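Local coordinates for protein ORF10 (Moritella marina, PDB 6RIW) that forms the ketosynthase-chain length factor part of a polyunsaturated fatty acid synthase, and probably serves in the condensation steps that lengthen the acyl chain, at residues 153-158 / 599-604; 271-275 / 453-457; 471-476 / 846-851; 610-616 / 931-936; 760-764 / 850-854. The contacts are given in a common frame with arbitrary orientation. Residue numbers count along the deposited sequence, not the author numbering.

Contact 1: 153-158 / 599-604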
# COMPACT_ATOMS: atom_id res chain seq x y z
N PHE A 153 5.08 40.08 -0.76
CA PHE A 153 4.07 39.06 -0.49
C PHE A 153 4.72 37.83 0.15
O PHE A 153 5.83 37.43 -0.23
CB PHE A 153 3.35 38.64 -1.77
CG PHE A 153 2.37 37.54 -1.55
CD1 PHE A 153 1.06 37.83 -1.18
CD2 PHE A 153 2.75 36.21 -1.65
CE1 PHE A 153 0.15 36.82 -0.93
CE2 PHE A 153 1.83 35.19 -1.39
CZ PHE A 153 0.54 35.51 -1.04
N GLN A 154 4.04 37.24 1.13
CA GLN A 154 4.51 36.03 1.78
C GLN A 154 3.36 35.05 1.93
O GLN A 154 2.32 35.39 2.50
CB GLN A 154 5.08 36.30 3.18
CG GLN A 154 6.39 37.02 3.23
CD GLN A 154 6.78 37.22 4.68
OE1 GLN A 154 6.05 37.87 5.43
NE2 GLN A 154 7.88 36.63 5.08
N LEU A 155 3.54 33.84 1.42
CA LEU A 155 2.57 32.79 1.67
C LEU A 155 2.78 32.19 3.06
O LEU A 155 3.92 32.05 3.53
CB LEU A 155 2.70 31.70 0.61
CG LEU A 155 1.67 30.58 0.61
CD1 LEU A 155 0.29 31.11 0.27
CD2 LEU A 155 2.12 29.55 -0.45
N THR A 156 1.68 31.83 3.72
CA THR A 156 1.80 31.16 5.01
C THR A 156 2.00 29.66 4.83
O THR A 156 1.56 29.07 3.83
CB THR A 156 0.58 31.44 5.89
OG1 THR A 156 -0.59 30.91 5.27
CG2 THR A 156 0.40 32.95 6.12
N HIS A 157 2.68 29.03 5.80
CA HIS A 157 2.83 27.58 5.78
C HIS A 157 1.46 26.88 5.91
O HIS A 157 0.53 27.38 6.54
CB HIS A 157 3.79 27.15 6.90
CG HIS A 157 4.50 25.85 6.65
ND1 HIS A 157 5.60 25.74 5.83
CD2 HIS A 157 4.26 24.60 7.12
CE1 HIS A 157 6.01 24.49 5.81
NE2 HIS A 157 5.22 23.78 6.58
N TYR A 158 1.35 25.69 5.31
CA TYR A 158 0.03 25.04 5.21
C TYR A 158 -0.53 24.63 6.58
O TYR A 158 -1.75 24.63 6.76
CB TYR A 158 0.11 23.83 4.27
CG TYR A 158 0.70 22.58 4.91
CD1 TYR A 158 2.06 22.47 5.14
CD2 TYR A 158 -0.14 21.52 5.28
CE1 TYR A 158 2.60 21.30 5.75
CE2 TYR A 158 0.38 20.36 5.88
CZ TYR A 158 1.73 20.26 6.11
OH TYR A 158 2.22 19.12 6.72
N THR A 599 -6.88 28.18 2.95
CA THR A 599 -6.61 28.93 4.16
C THR A 599 -5.25 29.57 4.14
O THR A 599 -5.05 30.60 4.79
CB THR A 599 -6.74 28.02 5.40
OG1 THR A 599 -5.99 26.82 5.21
CG2 THR A 599 -8.21 27.67 5.65
N GLN A 600 -4.30 29.02 3.37
CA GLN A 600 -2.99 29.67 3.28
C GLN A 600 -3.11 31.06 2.66
O GLN A 600 -2.49 32.01 3.15
CB GLN A 600 -2.02 28.82 2.47
CG GLN A 600 -1.56 27.61 3.22
CD GLN A 600 -0.77 26.71 2.33
OE1 GLN A 600 -1.33 25.79 1.74
NE2 GLN A 600 0.54 27.00 2.19
N ILE A 601 -3.89 31.19 1.58
CA ILE A 601 -4.01 32.50 0.93
C ILE A 601 -4.87 33.44 1.77
O ILE A 601 -4.56 34.62 1.92
CB ILE A 601 -4.59 32.35 -0.49
CG1 ILE A 601 -3.68 31.50 -1.39
CG2 ILE A 601 -4.81 33.73 -1.11
CD1 ILE A 601 -2.45 32.20 -1.84
N GLU A 602 -5.95 32.92 2.35
CA GLU A 602 -6.76 33.77 3.23
C GLU A 602 -5.92 34.33 4.37
O GLU A 602 -5.95 35.54 4.64
CB GLU A 602 -7.96 32.99 3.77
CG GLU A 602 -8.85 33.84 4.68
CD GLU A 602 -10.05 33.08 5.23
OE1 GLU A 602 -9.91 31.90 5.66
OE2 GLU A 602 -11.15 33.67 5.26
N ASP A 603 -5.14 33.46 5.04
CA ASP A 603 -4.30 33.90 6.14
C ASP A 603 -3.26 34.92 5.69
O ASP A 603 -2.97 35.88 6.42
CB ASP A 603 -3.59 32.71 6.78
CG ASP A 603 -4.52 31.84 7.61
OD1 ASP A 603 -5.69 32.24 7.82
OD2 ASP A 603 -4.09 30.75 8.04
N SER A 604 -2.66 34.71 4.52
CA SER A 604 -1.66 35.64 4.01
C SER A 604 -2.26 37.02 3.79
O SER A 604 -1.67 38.03 4.19
CB SER A 604 -1.08 35.09 2.70
OG SER A 604 -0.08 34.14 2.96
O HOH W 1 -2.33 29.28 7.00
O HOH W 2 -3.41 26.92 6.37
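Thr-599 opens the helical segment at the edge of the interface. Its OG1, hydrogen-bonded also to Tyr-48 OH, lies 2.8 Å from water 2, which in turn donates to Tyr-158 O at 2.9 Å. One residue on, Gln-600 makes a direct link: its extended side chain (chi1 m, chi2 t) carries NE2 to Thr-156 O at 2.8 Å in a nearly straight hydrogen bond, while its CD lies 3.4 Å from Tyr-158 CA and its CB rests 3.9 Å from Leu-155 CD1. Ile-601 points its CA-to-CB bond away, yet its CD1 swings back to 3.6 Å from Leu-155 CD1. Helix 597-608 belongs to the chain length factor and loop 153-158 to the ketosynthase, so the contact bridges the two thiolase-fold domains of the didomain, an open loop lying against a helix. Asp-603 reaches the loop by packing and water: its CB is 3.8 Å from Thr-156 OG1, and its OD2 accepts at 2.5 Å from water 1, itself 2.9 Å from Thr-156 OG1. Ser-604 faces the loop squarely, OG donating to Gln-154 O at 2.7 Å and accepting weakly from Thr-156 N at 3.0 Å, with its CB 4.1 Å from Phe-153 CZ.

Contact 2: 271-275 / 453-457; sequences QSDAV and TQTLE
An ST turn in loop 453-457, just beyond the last strand of the ketosynthase thiolase fold (443-450), lies against the first turn of helix 271-277 at the protein surface. Residues 271-275 are regular alpha helix, Val-275 N bonding to Gln-271 O at 2.9 Å. The loop is irregular: Thr-453 is extended (phi/psi -158/149), Gln-454 bends (-87/-9), and residues 455-457 are extended again. Thr-455 N donates to Thr-453 OG1 at 3.1 Å, which closes the turn. In register, Ser-272 CA lies 6.6 Å from Leu-456 CA, and Val-275 CA 6.0 Å from Gln-454 CA.

Direct hydrogen bonds come from one side chain. Gln-271 (chi1 t, chi2 t) reaches into the bend, where NE2 donates to Thr-453 O and to Thr-455 O, each at 3.0 Å, so a single amide spans both ends of the turn.

Through water 3, the amide's other end meets the next residues: the water donates to Gln-271 OE1 at 2.6 Å and to Glu-457 OE1 at 2.8 Å, and accepts from Glu-457 N at 2.8 Å. Gln-271 OE1 and Glu-457 OE1 also bond to Asn-3. The Glu-457 side chain comes within about 5 Å of the bound magnesium ion, near Lys-286 of that site.

Van der Waals packing rests on Leu-456 (m, t). Its CD2 lies 3.6 Å from Gln-271 CD, 4.0 Å from Ser-272 CA and, in the apolar pair, 3.8 Å from Val-275 CG2.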
# COMPACT_ATOMS: atom_id res chain seq x y z
N GLN A 271 -2.42 -24.72 15.19
CA GLN A 271 -3.07 -25.17 16.42
C GLN A 271 -2.23 -26.21 17.16
O GLN A 271 -2.16 -26.19 18.39
CB GLN A 271 -4.46 -25.74 16.12
CG GLN A 271 -5.29 -25.98 17.40
CD GLN A 271 -6.41 -26.96 17.17
OE1 GLN A 271 -6.46 -27.61 16.12
NE2 GLN A 271 -7.31 -27.08 18.13
N SER A 272 -1.58 -27.11 16.42
CA SER A 272 -0.70 -28.10 17.04
C SER A 272 0.35 -27.44 17.93
O SER A 272 0.60 -27.89 19.06
CB SER A 272 -0.02 -28.95 15.97
OG SER A 272 0.69 -28.13 15.06
N ASP A 273 0.98 -26.36 17.45
CA ASP A 273 2.00 -25.69 18.24
C ASP A 273 1.37 -24.92 19.40
O ASP A 273 1.95 -24.86 20.50
CB ASP A 273 2.82 -24.73 17.36
CG ASP A 273 3.59 -25.45 16.26
OD1 ASP A 273 3.73 -26.70 16.32
OD2 ASP A 273 4.06 -24.77 15.31
N ALA A 274 0.19 -24.33 19.19
CA ALA A 274 -0.45 -23.57 20.26
C ALA A 274 -0.86 -24.48 21.41
O ALA A 274 -0.73 -24.10 22.58
CB ALA A 274 -1.67 -22.81 19.72
N VAL A 275 -1.36 -25.67 21.10
CA VAL A 275 -1.74 -26.60 22.16
C VAL A 275 -0.50 -27.13 22.86
O VAL A 275 -0.46 -27.21 24.10
CB VAL A 275 -2.61 -27.74 21.59
CG1 VAL A 275 -2.80 -28.84 22.62
CG2 VAL A 275 -3.96 -27.19 21.15
N THR A 453 -10.63 -24.42 20.92
CA THR A 453 -10.62 -25.79 21.42
C THR A 453 -9.18 -26.28 21.46
O THR A 453 -8.35 -25.86 20.65
CB THR A 453 -11.47 -26.72 20.55
OG1 THR A 453 -11.38 -28.06 21.05
CG2 THR A 453 -10.98 -26.70 19.10
N GLN A 454 -8.91 -27.17 22.42
CA GLN A 454 -7.62 -27.85 22.49
C GLN A 454 -7.55 -29.11 21.63
O GLN A 454 -6.46 -29.66 21.46
CB GLN A 454 -7.28 -28.20 23.94
CG GLN A 454 -7.32 -27.02 24.91
CD GLN A 454 -6.28 -25.96 24.57
OE1 GLN A 454 -5.07 -26.20 24.67
NE2 GLN A 454 -6.75 -24.78 24.18
N THR A 455 -8.68 -29.55 21.08
CA THR A 455 -8.74 -30.80 20.32
C THR A 455 -8.12 -30.62 18.94
O THR A 455 -8.57 -29.77 18.16
CB THR A 455 -10.19 -31.27 20.19
OG1 THR A 455 -10.77 -31.42 21.50
CG2 THR A 455 -10.26 -32.60 19.45
N LEU A 456 -7.12 -31.44 18.62
CA LEU A 456 -6.46 -31.37 17.33
C LEU A 456 -7.19 -32.21 16.30
O LEU A 456 -7.83 -33.21 16.62
CB LEU A 456 -5.01 -31.87 17.44
CG LEU A 456 -4.13 -31.10 18.42
CD1 LEU A 456 -2.69 -31.55 18.32
CD2 LEU A 456 -4.23 -29.60 18.17
N GLU A 457 -7.10 -31.78 15.04
CA GLU A 457 -7.64 -32.57 13.94
C GLU A 457 -6.79 -33.80 13.72
O GLU A 457 -5.55 -33.75 13.82
CB GLU A 457 -7.69 -31.77 12.64
CG GLU A 457 -8.36 -30.41 12.71
CD GLU A 457 -7.78 -29.45 11.66
OE1 GLU A 457 -6.64 -28.94 11.85
OE2 GLU A 457 -8.48 -29.24 10.63
O HOH W 3 -5.71 -29.39 14.42

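Contact 3: 471-476 / 846-851; sequences IIGMDS and IIKTAL
Strand 471-476 passes beneath helix 846-851 with the axes 9.9 Å apart at closest and their directions 124° apart (signed crossing -124°). In register, Ile-471 CA lies 7.8 Å from Ala-850 CA, and Met-474 CA 7.4 Å from Ile-847 CA. The strand is not evenly pleated: Ile-472 sits at phi/psi -119/-3, and both Ile-472 and Gly-473 pair with Val-749, consistent with a classic beta bulge. The irregularity puts Ile-471 and Met-474, three residues apart, on the helix-facing side, with Ser-476 following.

Ala-850 is the hollow of the helix. Ile-471 (m, t) enters from one flank, CD1 4.0 Å from Ala-850 CB and 3.9 Å from Ile-846 CG2. Met-474 (m, t, m) fills the rest: SD lies 3.7 Å from Ala-850 CB and 4.0 Å from Ile-847 CG1, and CE meets Leu-851 CD2 at 3.5 Å. In return Ile-847 (m, t) is the helix's bump, its CD1 3.7 Å from Asp-475 O and 4.3 Å from Ser-476 CB.

Helix 841-854 also touches strand 865-870, consistent with the central helix layer of the layered thiolase fold, here in the chain length factor. No hydrogen bond crosses between the segments, so what joins them directly is van der Waals fit, mostly of buried apolar side chains.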
# COMPACT_ATOMS: atom_id res chain seq x y z
N ILE A 471 9.39 -17.99 -15.52
CA ILE A 471 8.98 -16.70 -16.08
C ILE A 471 8.59 -16.93 -17.54
O ILE A 471 9.43 -17.32 -18.35
CB ILE A 471 10.11 -15.66 -15.98
CG1 ILE A 471 10.57 -15.48 -14.54
CG2 ILE A 471 9.66 -14.34 -16.62
CD1 ILE A 471 11.91 -14.67 -14.36
N ILE A 472 7.31 -16.70 -17.87
CA ILE A 472 6.79 -17.00 -19.20
C ILE A 472 6.26 -15.77 -19.93
O ILE A 472 5.87 -15.88 -21.10
CB ILE A 472 5.68 -18.08 -19.13
CG1 ILE A 472 4.49 -17.57 -18.29
CG2 ILE A 472 6.23 -19.32 -18.48
CD1 ILE A 472 3.31 -18.53 -18.29
N GLY A 473 6.26 -14.60 -19.31
CA GLY A 473 5.79 -13.43 -20.00
C GLY A 473 6.43 -12.24 -19.32
O GLY A 473 6.59 -12.29 -18.09
N MET A 474 6.87 -11.23 -20.08
CA MET A 474 7.53 -10.05 -19.51
C MET A 474 7.23 -8.83 -20.37
O MET A 474 7.06 -8.93 -21.59
CB MET A 474 9.06 -10.21 -19.41
CG MET A 474 9.58 -11.46 -18.70
SD MET A 474 11.31 -11.39 -18.20
CE MET A 474 12.15 -11.28 -19.77
N ASP A 475 7.20 -7.66 -19.72
CA ASP A 475 7.28 -6.38 -20.43
C ASP A 475 7.92 -5.34 -19.51
O ASP A 475 7.91 -5.48 -18.29
CB ASP A 475 5.92 -5.90 -20.93
CG ASP A 475 6.03 -4.69 -21.89
OD1 ASP A 475 7.00 -4.61 -22.69
OD2 ASP A 475 5.15 -3.80 -21.85
N SER A 476 8.48 -4.30 -20.12
CA SER A 476 9.24 -3.32 -19.36
C SER A 476 9.13 -1.95 -20.00
O SER A 476 9.14 -1.82 -21.23
CB SER A 476 10.71 -3.73 -19.26
OG SER A 476 11.28 -3.78 -20.57
N ILE A 846 15.44 -8.56 -12.17
CA ILE A 846 14.94 -9.86 -12.62
C ILE A 846 14.82 -9.90 -14.13
O ILE A 846 15.22 -10.88 -14.78
CB ILE A 846 13.60 -10.18 -11.93
CG1 ILE A 846 13.84 -10.59 -10.47
CG2 ILE A 846 12.84 -11.30 -12.70
CD1 ILE A 846 12.54 -10.77 -9.63
N ILE A 847 14.30 -8.83 -14.73
CA ILE A 847 14.07 -8.85 -16.17
C ILE A 847 15.39 -8.81 -16.94
O ILE A 847 15.56 -9.54 -17.93
CB ILE A 847 13.12 -7.72 -16.58
CG1 ILE A 847 11.72 -8.06 -16.05
CG2 ILE A 847 13.12 -7.53 -18.13
CD1 ILE A 847 10.65 -7.05 -16.45
N LYS A 848 16.35 -7.96 -16.52
CA LYS A 848 17.68 -8.02 -17.12
C LYS A 848 18.23 -9.44 -17.08
O LYS A 848 18.74 -9.96 -18.09
CB LYS A 848 18.66 -7.09 -16.40
CG LYS A 848 20.12 -7.34 -16.82
CD LYS A 848 21.14 -6.50 -16.03
CE LYS A 848 22.58 -7.00 -16.22
NZ LYS A 848 23.54 -6.24 -15.36
N THR A 849 18.17 -10.06 -15.90
CA THR A 849 18.75 -11.38 -15.70
C THR A 849 18.02 -12.43 -16.53
O THR A 849 18.64 -13.28 -17.18
CB THR A 849 18.71 -11.74 -14.22
OG1 THR A 849 19.46 -10.77 -13.47
CG2 THR A 849 19.28 -13.13 -13.96
N ALA A 850 16.68 -12.37 -16.54
CA ALA A 850 15.91 -13.32 -17.35
C ALA A 850 16.20 -13.17 -18.84
O ALA A 850 16.29 -14.16 -19.56
CB ALA A 850 14.42 -13.16 -17.08
N LEU A 851 16.35 -11.92 -19.33
CA LEU A 851 16.67 -11.74 -20.75
C LEU A 851 18.05 -12.31 -21.08
O LEU A 851 18.21 -12.96 -22.13
CB LEU A 851 16.59 -10.26 -21.14
CG LEU A 851 15.22 -9.55 -21.21
CD1 LEU A 851 15.37 -8.02 -21.39
CD2 LEU A 851 14.31 -10.13 -22.31

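Contact 4: 610-616 / 931-936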
# COMPACT_ATOMS: atom_id res chain seq x y z
N ILE A 610 -3.93 43.29 3.43
CA ILE A 610 -4.55 43.61 2.15
C ILE A 610 -5.96 43.04 2.16
O ILE A 610 -6.15 41.82 2.14
CB ILE A 610 -3.74 43.08 0.97
CG1 ILE A 610 -2.34 43.69 1.00
CG2 ILE A 610 -4.46 43.39 -0.35
CD1 ILE A 610 -2.29 45.20 0.80
N ASN A 611 -6.95 43.92 2.19
CA ASN A 611 -8.35 43.54 2.34
C ASN A 611 -8.96 43.46 0.95
O ASN A 611 -9.47 44.45 0.43
CB ASN A 611 -9.10 44.53 3.24
CG ASN A 611 -10.59 44.20 3.38
OD1 ASN A 611 -10.99 43.02 3.36
ND2 ASN A 611 -11.42 45.23 3.54
N LEU A 612 -8.89 42.29 0.33
CA LEU A 612 -9.59 42.05 -0.92
C LEU A 612 -11.05 41.72 -0.66
O LEU A 612 -11.43 41.28 0.43
CB LEU A 612 -8.95 40.90 -1.69
CG LEU A 612 -7.48 41.01 -2.04
CD1 LEU A 612 -7.07 39.78 -2.85
CD2 LEU A 612 -7.23 42.29 -2.82
N THR A 613 -11.89 41.91 -1.69
CA THR A 613 -13.26 41.43 -1.57
C THR A 613 -13.26 39.91 -1.52
O THR A 613 -12.27 39.25 -1.85
CB THR A 613 -14.14 41.91 -2.74
OG1 THR A 613 -13.61 41.43 -3.98
CG2 THR A 613 -14.24 43.43 -2.78
N VAL A 614 -14.39 39.34 -1.10
CA VAL A 614 -14.51 37.89 -1.08
C VAL A 614 -14.30 37.33 -2.49
O VAL A 614 -13.64 36.30 -2.67
CB VAL A 614 -15.87 37.45 -0.51
CG1 VAL A 614 -16.04 35.95 -0.65
CG2 VAL A 614 -15.97 37.87 0.95
N GLU A 615 -14.84 38.01 -3.50
CA GLU A 615 -14.71 37.51 -4.86
C GLU A 615 -13.28 37.63 -5.37
O GLU A 615 -12.81 36.75 -6.11
CB GLU A 615 -15.69 38.25 -5.78
CG GLU A 615 -17.15 38.06 -5.36
CD GLU A 615 -18.14 38.05 -6.53
OE1 GLU A 615 -19.26 37.53 -6.34
OE2 GLU A 615 -17.79 38.56 -7.63
N GLN A 616 -12.58 38.71 -5.01
CA GLN A 616 -11.18 38.85 -5.40
C GLN A 616 -10.32 37.76 -4.77
O GLN A 616 -9.43 37.20 -5.42
CB GLN A 616 -10.64 40.22 -5.00
CG GLN A 616 -11.03 41.32 -5.97
CD GLN A 616 -10.66 42.69 -5.45
OE1 GLN A 616 -10.52 42.90 -4.24
NE2 GLN A 616 -10.47 43.63 -6.37
N ALA A 931 -7.14 44.42 -11.08
CA ALA A 931 -7.66 45.17 -9.94
C ALA A 931 -7.08 44.69 -8.62
O ALA A 931 -7.01 45.46 -7.66
CB ALA A 931 -9.18 45.06 -9.90
N ILE A 932 -6.68 43.42 -8.55
CA ILE A 932 -6.03 42.92 -7.35
C ILE A 932 -4.62 43.48 -7.24
O ILE A 932 -4.19 43.91 -6.17
CB ILE A 932 -6.05 41.38 -7.34
CG1 ILE A 932 -7.49 40.87 -7.24
CG2 ILE A 932 -5.20 40.82 -6.19
CD1 ILE A 932 -7.65 39.40 -7.49
N LYS A 933 -3.89 43.51 -8.37
CA LYS A 933 -2.54 44.06 -8.36
C LYS A 933 -2.54 45.52 -7.90
O LYS A 933 -1.59 45.96 -7.24
CB LYS A 933 -1.93 43.95 -9.76
CG LYS A 933 -1.58 42.54 -10.21
CD LYS A 933 -1.15 42.53 -11.68
CE LYS A 933 -0.53 41.19 -12.08
NZ LYS A 933 -0.08 41.12 -13.51
N ALA A 934 -3.58 46.28 -8.25
CA ALA A 934 -3.67 47.69 -7.87
C ALA A 934 -3.99 47.86 -6.39
O ALA A 934 -3.65 48.88 -5.79
CB ALA A 934 -4.74 48.38 -8.71
N GLN A 935 -4.67 46.88 -5.79
CA GLN A 935 -4.87 46.86 -4.35
C GLN A 935 -3.58 46.59 -3.58
O GLN A 935 -3.58 46.72 -2.35
CB GLN A 935 -5.90 45.80 -4.01
CG GLN A 935 -7.31 46.19 -4.37
CD GLN A 935 -7.93 47.03 -3.29
OE1 GLN A 935 -7.88 48.25 -3.34
NE2 GLN A 935 -8.51 46.37 -2.29
N PHE A 936 -2.51 46.19 -4.26
CA PHE A 936 -1.22 45.94 -3.64
C PHE A 936 -0.22 47.05 -3.92
O PHE A 936 0.74 47.20 -3.16
CB PHE A 936 -0.63 44.61 -4.15
CG PHE A 936 -1.06 43.38 -3.36
CD1 PHE A 936 -2.19 42.67 -3.72
CD2 PHE A 936 -0.30 42.92 -2.29
CE1 PHE A 936 -2.58 41.55 -3.02
CE2 PHE A 936 -0.67 41.78 -1.59
CZ PHE A 936 -1.82 41.09 -1.95
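Ile-610 leads into the capping box that starts helix 614-628, and this lead-in and the helix's first turn, in the chain length factor, lie against helix 929-934, the last one modelled, and the residues after it. Ile-610 (m, m) points toward the second segment and covers one face of the Phe-936 ring: its CG2 stands 4.0 Å from the ring centroid, 20° off the normal, a CH-pi contact, and its CG1 is 3.6 Å from Phe-936 CE2. Its CD1 reaches Gln-935 O at 3.7 Å. Asn-611 turns its side chain away, and its backbone O is 3.5 Å from Gln-935 NE2. Leu-612 (m, t) fits its methyls against Ile-932 and Gln-935, CD1 4.0 Å from Ile-932 CG2 and CD2 3.9 Å from Gln-935 CB. It also packs on Leu-605 of the preceding helix 597-608, as Phe-936 does, so that one leucine lies beneath both segments.

Thr-613 stays clear of the partner and caps the helix: its OG1 accepts from Gln-616 N at 3.1 Å, and its N donates back to Gln-616 OE1 at 3.1 Å. The box holds the Gln-616 side chain across the end of the helix, where it serves as a packing surface as well. Its CG lies 3.8 Å from Ile-932 CG1, and NE2 is 4.0 Å from Ala-931 CB. Closest of all from this residue, the backbone Gln-616 O meets Ile-932 CD1 at 3.5 Å.

Contact 5: 760-764 / 850-854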
# COMPACT_ATOMS: atom_id res chain seq x y z
N GLN A 760 7.78 -21.54 -23.71
CA GLN A 760 7.27 -20.37 -22.99
C GLN A 760 8.31 -19.68 -22.13
O GLN A 760 8.10 -18.54 -21.74
CB GLN A 760 6.14 -20.78 -22.05
CG GLN A 760 4.93 -21.39 -22.72
CD GLN A 760 3.81 -21.51 -21.74
OE1 GLN A 760 3.74 -22.49 -20.98
NE2 GLN A 760 2.96 -20.49 -21.69
N VAL A 761 9.39 -20.37 -21.75
CA VAL A 761 10.15 -20.01 -20.56
C VAL A 761 11.31 -19.10 -20.94
O VAL A 761 12.16 -19.46 -21.75
CB VAL A 761 10.65 -21.27 -19.84
CG1 VAL A 761 11.48 -20.87 -18.63
CG2 VAL A 761 9.46 -22.12 -19.43
N TYR A 762 11.34 -17.90 -20.34
CA TYR A 762 12.54 -17.08 -20.42
C TYR A 762 13.64 -17.67 -19.56
O TYR A 762 14.74 -17.97 -20.04
CB TYR A 762 12.25 -15.64 -19.98
CG TYR A 762 11.46 -14.79 -20.96
CD1 TYR A 762 12.11 -14.09 -21.98
CD2 TYR A 762 10.08 -14.66 -20.85
CE1 TYR A 762 11.40 -13.29 -22.86
CE2 TYR A 762 9.36 -13.85 -21.72
CZ TYR A 762 10.03 -13.16 -22.73
OH TYR A 762 9.32 -12.39 -23.59
N ALA A 763 13.36 -17.84 -18.26
CA ALA A 763 14.29 -18.32 -17.25
C ALA A 763 13.44 -18.80 -16.09
O ALA A 763 12.24 -18.51 -16.02
CB ALA A 763 15.26 -17.20 -16.81
N ARG A 764 14.05 -19.56 -15.19
CA ARG A 764 13.38 -20.02 -13.99
C ARG A 764 13.92 -19.26 -12.79
O ARG A 764 15.12 -19.01 -12.70
CB ARG A 764 13.59 -21.52 -13.77
CG ARG A 764 12.57 -22.32 -14.52
CD ARG A 764 12.78 -23.82 -14.38
NE ARG A 764 11.88 -24.41 -15.36
CZ ARG A 764 12.24 -24.67 -16.61
NH1 ARG A 764 11.34 -25.17 -17.45
NH2 ARG A 764 13.49 -24.46 -17.00
N ALA A 850 16.68 -12.37 -16.54
CA ALA A 850 15.91 -13.32 -17.35
C ALA A 850 16.20 -13.17 -18.84
O ALA A 850 16.29 -14.16 -19.56
CB ALA A 850 14.42 -13.16 -17.08
N LEU A 851 16.35 -11.92 -19.33
CA LEU A 851 16.67 -11.74 -20.75
C LEU A 851 18.05 -12.31 -21.08
O LEU A 851 18.21 -12.96 -22.13
CB LEU A 851 16.59 -10.26 -21.14
CG LEU A 851 15.22 -9.55 -21.21
CD1 LEU A 851 15.37 -8.02 -21.39
CD2 LEU A 851 14.31 -10.13 -22.31
N LEU A 852 19.04 -12.10 -20.21
CA LEU A 852 20.38 -12.63 -20.45
C LEU A 852 20.38 -14.15 -20.46
O LEU A 852 21.02 -14.77 -21.32
CB LEU A 852 21.35 -12.15 -19.37
CG LEU A 852 21.78 -10.68 -19.39
CD1 LEU A 852 22.90 -10.46 -18.36
CD2 LEU A 852 22.23 -10.26 -20.78
N LEU A 853 19.69 -14.77 -19.50
CA LEU A 853 19.59 -16.23 -19.47
C LEU A 853 18.79 -16.78 -20.65
O LEU A 853 19.11 -17.86 -21.15
CB LEU A 853 18.97 -16.67 -18.16
CG LEU A 853 19.87 -16.44 -16.95
CD1 LEU A 853 19.01 -16.59 -15.70
CD2 LEU A 853 21.03 -17.42 -16.93
N ASP A 854 17.75 -16.07 -21.10
CA ASP A 854 17.01 -16.49 -22.28
C ASP A 854 17.88 -16.51 -23.53
O ASP A 854 17.58 -17.26 -24.47
CB ASP A 854 15.82 -15.58 -22.50
CG ASP A 854 14.87 -16.13 -23.56
OD1 ASP A 854 14.45 -17.30 -23.41
OD2 ASP A 854 14.56 -15.43 -24.54
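The chain of 760-764 arrives as a turn and leaves as a strand, with Tyr-762 at phi/psi -72/-57 and Ala-763 fully extended at -161/164, while 850-854 is the last turn of helix 841-854, with Asp-854 N bonded to Ala-850 O at 2.9 Å. The backbones come close: Tyr-762 CA is 4.9 Å from Asp-854 CA, and Ala-763 CA 5.3 Å from Ala-850 CA; in the second pair both residues are alanines, which permits the approach. Ala-763 CB meets Ala-850 CA at 4.0 Å and Ala-850 CB at 4.1 Å, and touches Leu-853 CD1 at 4.0 Å.

Here the start of strand 763-772, a neighbour of strand 469-478 in the large sheet, is packed against the helix end within the thiolase fold of the chain length factor.

Tyr-762 lies along the helix, its CB 4.4 Å from Ala-850 CB, its CD1 3.8 Å from Asp-854 CG and its CE1 4.3 Å from Leu-851 CD2. The ring also stacks with His-889, and its OH bonds to Asp-567. Asp-854 (chi1 t) makes no hydrogen bond to 760-764: its OD1 is 3.4 Å from Tyr-762 O, a pair of acceptors, and this carboxylate oxygen accepts instead from His-889 N.

How the contacts relate
Contacts 3 and 5 lie in the buried interior of the chain length factor, their centres about 7 Å apart. They share Ala-850 and Leu-851 of helix 841-854, which meets neighbouring strands 469-478 and 763-772; contact 3 is apolar almost throughout and contact 5 mainly so, without hydrogen bonds between their segments. Contact 1 is also buried but sits between the two domains, where polar side chains, backbone and waters make the join. Contact 4, centred about 15 Å from contact 1, uses the next helix after 597-608 and is partly buried and mostly apolar. Contact 2, at the ketosynthase surface near the magnesium ion, combines hydrogen bonds from one side-chain amide and a water with packing by Leu-456 and Val-275.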